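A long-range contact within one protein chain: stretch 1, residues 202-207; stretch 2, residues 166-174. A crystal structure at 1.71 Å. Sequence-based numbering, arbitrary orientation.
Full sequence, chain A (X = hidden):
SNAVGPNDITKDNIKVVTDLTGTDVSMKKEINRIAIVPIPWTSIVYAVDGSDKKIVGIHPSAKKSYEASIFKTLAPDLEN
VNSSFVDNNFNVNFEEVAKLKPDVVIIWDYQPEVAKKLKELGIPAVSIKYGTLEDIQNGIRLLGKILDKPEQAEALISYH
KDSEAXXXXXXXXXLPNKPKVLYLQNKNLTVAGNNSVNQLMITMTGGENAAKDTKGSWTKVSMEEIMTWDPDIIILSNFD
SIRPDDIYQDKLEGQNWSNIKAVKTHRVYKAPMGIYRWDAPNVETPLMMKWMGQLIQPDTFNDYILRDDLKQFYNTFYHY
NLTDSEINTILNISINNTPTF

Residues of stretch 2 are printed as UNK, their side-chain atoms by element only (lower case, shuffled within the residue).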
# COMPACT_ATOMS: atom_id res chain seq x y z
N ILE A 202 -2.92 7.88 11.28
CA ILE A 202 -2.77 9.21 11.89
C ILE A 202 -2.78 9.11 13.43
O ILE A 202 -1.92 9.70 14.12
CB ILE A 202 -3.85 10.19 11.37
CG1 ILE A 202 -3.51 10.62 9.94
CG2 ILE A 202 -3.95 11.43 12.27
CD1 ILE A 202 -4.62 11.36 9.22
N THR A 203 -3.72 8.33 13.96
CA THR A 203 -3.84 8.17 15.41
C THR A 203 -2.60 7.47 15.97
O THR A 203 -2.06 7.91 16.98
CB THR A 203 -5.10 7.36 15.78
OG1 THR A 203 -6.27 8.11 15.43
CG2 THR A 203 -5.14 7.05 17.28
N MSE A 204 -2.14 6.40 15.32
CA MSE A 204 -1.02 5.63 15.83
C MSE A 204 0.25 6.45 15.84
O MSE A 204 1.13 6.21 16.65
CB MSE A 204 -0.83 4.35 15.03
CG MSE A 204 0.30 3.46 15.55
SE MSE A 204 -0.06 2.74 17.36
CE MSE A 204 -1.52 1.48 16.94
N THR A 205 0.36 7.43 14.94
CA THR A 205 1.56 8.27 14.87
C THR A 205 1.41 9.62 15.59
O THR A 205 2.24 10.52 15.42
CB THR A 205 2.01 8.45 13.40
OG1 THR A 205 0.96 9.05 12.64
CG2 THR A 205 2.38 7.09 12.79
N GLY A 206 0.38 9.75 16.42
CA GLY A 206 0.26 10.88 17.34
C GLY A 206 -0.41 12.13 16.79
O GLY A 206 -0.17 13.24 17.29
N GLY A 207 -1.26 11.95 15.78
CA GLY A 207 -2.03 13.07 15.24
C GLY A 207 -3.49 12.98 15.64
O GLY A 207 -3.98 11.91 16.05
N UNK A 166 6.95 -1.51 18.00
CA UNK A 166 7.63 -0.22 18.20
C UNK A 166 6.63 0.93 18.35
O UNK A 166 6.71 1.72 19.28
c UNK A 166 10.25 1.84 17.74
o UNK A 166 10.64 5.33 16.83
c UNK A 166 10.14 4.05 16.87
c UNK A 166 9.15 1.45 16.98
c UNK A 166 9.04 3.70 16.10
c UNK A 166 8.61 0.04 17.05
c UNK A 166 10.75 3.13 17.68
c UNK A 166 8.55 2.41 16.17
N UNK A 167 5.67 1.01 17.44
CA UNK A 167 4.65 2.07 17.52
C UNK A 167 3.71 1.90 18.73
O UNK A 167 3.30 2.89 19.31
c UNK A 167 4.76 4.31 15.13
c UNK A 167 5.51 4.98 14.18
c UNK A 167 4.68 2.92 15.13
c UNK A 167 6.20 4.26 13.22
c UNK A 167 3.89 2.21 16.19
c UNK A 167 5.38 2.22 14.16
c UNK A 167 6.14 2.88 13.21
N UNK A 168 3.40 0.67 19.13
CA UNK A 168 2.57 0.49 20.33
C UNK A 168 3.33 0.98 21.55
O UNK A 168 2.73 1.57 22.46
c UNK A 168 2.15 -0.96 20.55
c UNK A 168 -1.07 -1.71 20.39
c UNK A 168 1.26 -1.54 19.46
c UNK A 168 -0.14 -0.96 19.45
n UNK A 168 -2.39 -1.03 20.54
N UNK A 169 4.64 0.75 21.58
CA UNK A 169 5.43 1.07 22.77
C UNK A 169 5.59 2.58 22.85
O UNK A 169 5.46 3.15 23.90
o UNK A 169 8.77 2.33 23.42
c UNK A 169 6.79 0.37 22.74
c UNK A 169 8.29 1.66 24.34
n UNK A 169 8.40 2.01 25.61
c UNK A 169 7.54 0.36 24.07
N UNK A 170 5.85 3.22 21.71
CA UNK A 170 5.93 4.68 21.70
C UNK A 170 4.61 5.31 22.15
O UNK A 170 4.60 6.35 22.80
c UNK A 170 7.76 4.89 19.93
c UNK A 170 10.19 5.34 20.32
c UNK A 170 8.76 5.67 20.75
n UNK A 170 11.18 6.17 21.04
c UNK A 170 6.32 5.20 20.32
N UNK A 171 3.49 4.67 21.81
CA UNK A 171 2.18 5.07 22.29
C UNK A 171 1.88 6.56 22.09
O UNK A 171 1.38 7.24 23.00
c UNK A 171 0.60 4.68 24.25
c UNK A 171 2.04 4.69 23.77
n UNK A 171 0.42 4.85 25.55
o UNK A 171 -0.33 4.53 23.46
N UNK A 172 2.14 7.05 20.88
CA UNK A 172 1.98 8.48 20.55
C UNK A 172 0.53 8.94 20.59
O UNK A 172 0.26 10.12 20.71
c UNK A 172 2.58 8.77 19.18
N UNK A 173 -0.43 8.01 20.50
CA UNK A 173 -1.84 8.39 20.55
C UNK A 173 -2.23 8.93 21.91
O UNK A 173 -3.26 9.59 22.04
o UNK A 173 -2.53 6.14 21.07
c UNK A 173 -2.74 7.21 20.18
N UNK A 174 -1.41 8.65 22.92
CA UNK A 174 -1.68 9.10 24.28
C UNK A 174 -1.17 10.53 24.54
O UNK A 174 -1.48 11.10 25.58
c UNK A 174 -1.05 8.13 25.27
O HOH W 1 2.95 5.49 18.62
O HOH W 2 -0.23 5.27 19.65

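Position 166 carries one carbon leading into a six-carbon ring that bears a single oxygen, a phenol. It lies on the helix but out of reach of stretch 1, and its oxygen is hydrogen-bonded elsewhere in the structure: Tyr166.

At position 167 one carbon leads to a six-carbon ring with no heteroatom. Its CA-to-CB bond points toward stretch 1, and CB sits 3.9 Å from CG of Met204, a selenomethionine in this crystal. Such a side chain is Phe167, whose CE1 lies 4.0 Å from Thr205 CG2, with the ring oblique to that methyl.

Position 168 holds four carbons in a row ending in nitrogen, so it is Lys168. Its CA-to-CB bond points away, yet the aliphatic chain still serves the contact: CD packs 3.8 Å from CE of Met204.

Position 169 has three carbons, the third carrying one oxygen and one nitrogen. The atoms read Gln169, exposed and without contact here.

Position 170 again shows four carbons and a terminal nitrogen, Lys170. It starts toward stretch 1, but its end leads away to a hydrogen bond elsewhere.

At position 171 two carbons, the second bearing oxygen and nitrogen, give Asn171. Its positive phi takes the chain out of the helix, while its N still bonds to Phe167 O at 3.1 Å.

Position 172 has a single side-chain carbon, directed toward stretch 1 and 3.9 Å from Met204 O. This is Ala172, and its CA is 4.4 Å from Gly206 CA.

Position 173 has one carbon and then one oxygen; the carbon, CB, lies 3.3 Å from Thr203 O. It is Ser173, with chi1 in p.

Position 174 has one carbon, pointing away and touching nothing of stretch 1: Ala174.

The contact joins two helix ends without a direct hydrogen bond. Apolar packing around Met204 supplies one part. The other is close backbone approach: Gly206 CA reaches Ala172 O at 3.5 Å in a CA-H...O contact, and an ideal CB on Gly206 would clash with Ala172 CB at 3.0 Å. Positive phi favours glycine there as well. Water mends the polar gap. Water 1 donates to Met204 O at 2.8 Å and Phe167 O at 2.7 Å and accepts from Ala172 N at 2.9 Å; water 2 accepts from Ser173 N at 2.9 Å and donates weakly to Met204 O at 3.4 Å. The design rule is compact: small residues where backbones meet, a flexible apolar chain beside them, and water for the helix-end polar groups.

Stretch 2 166-174: YFKQKNASA
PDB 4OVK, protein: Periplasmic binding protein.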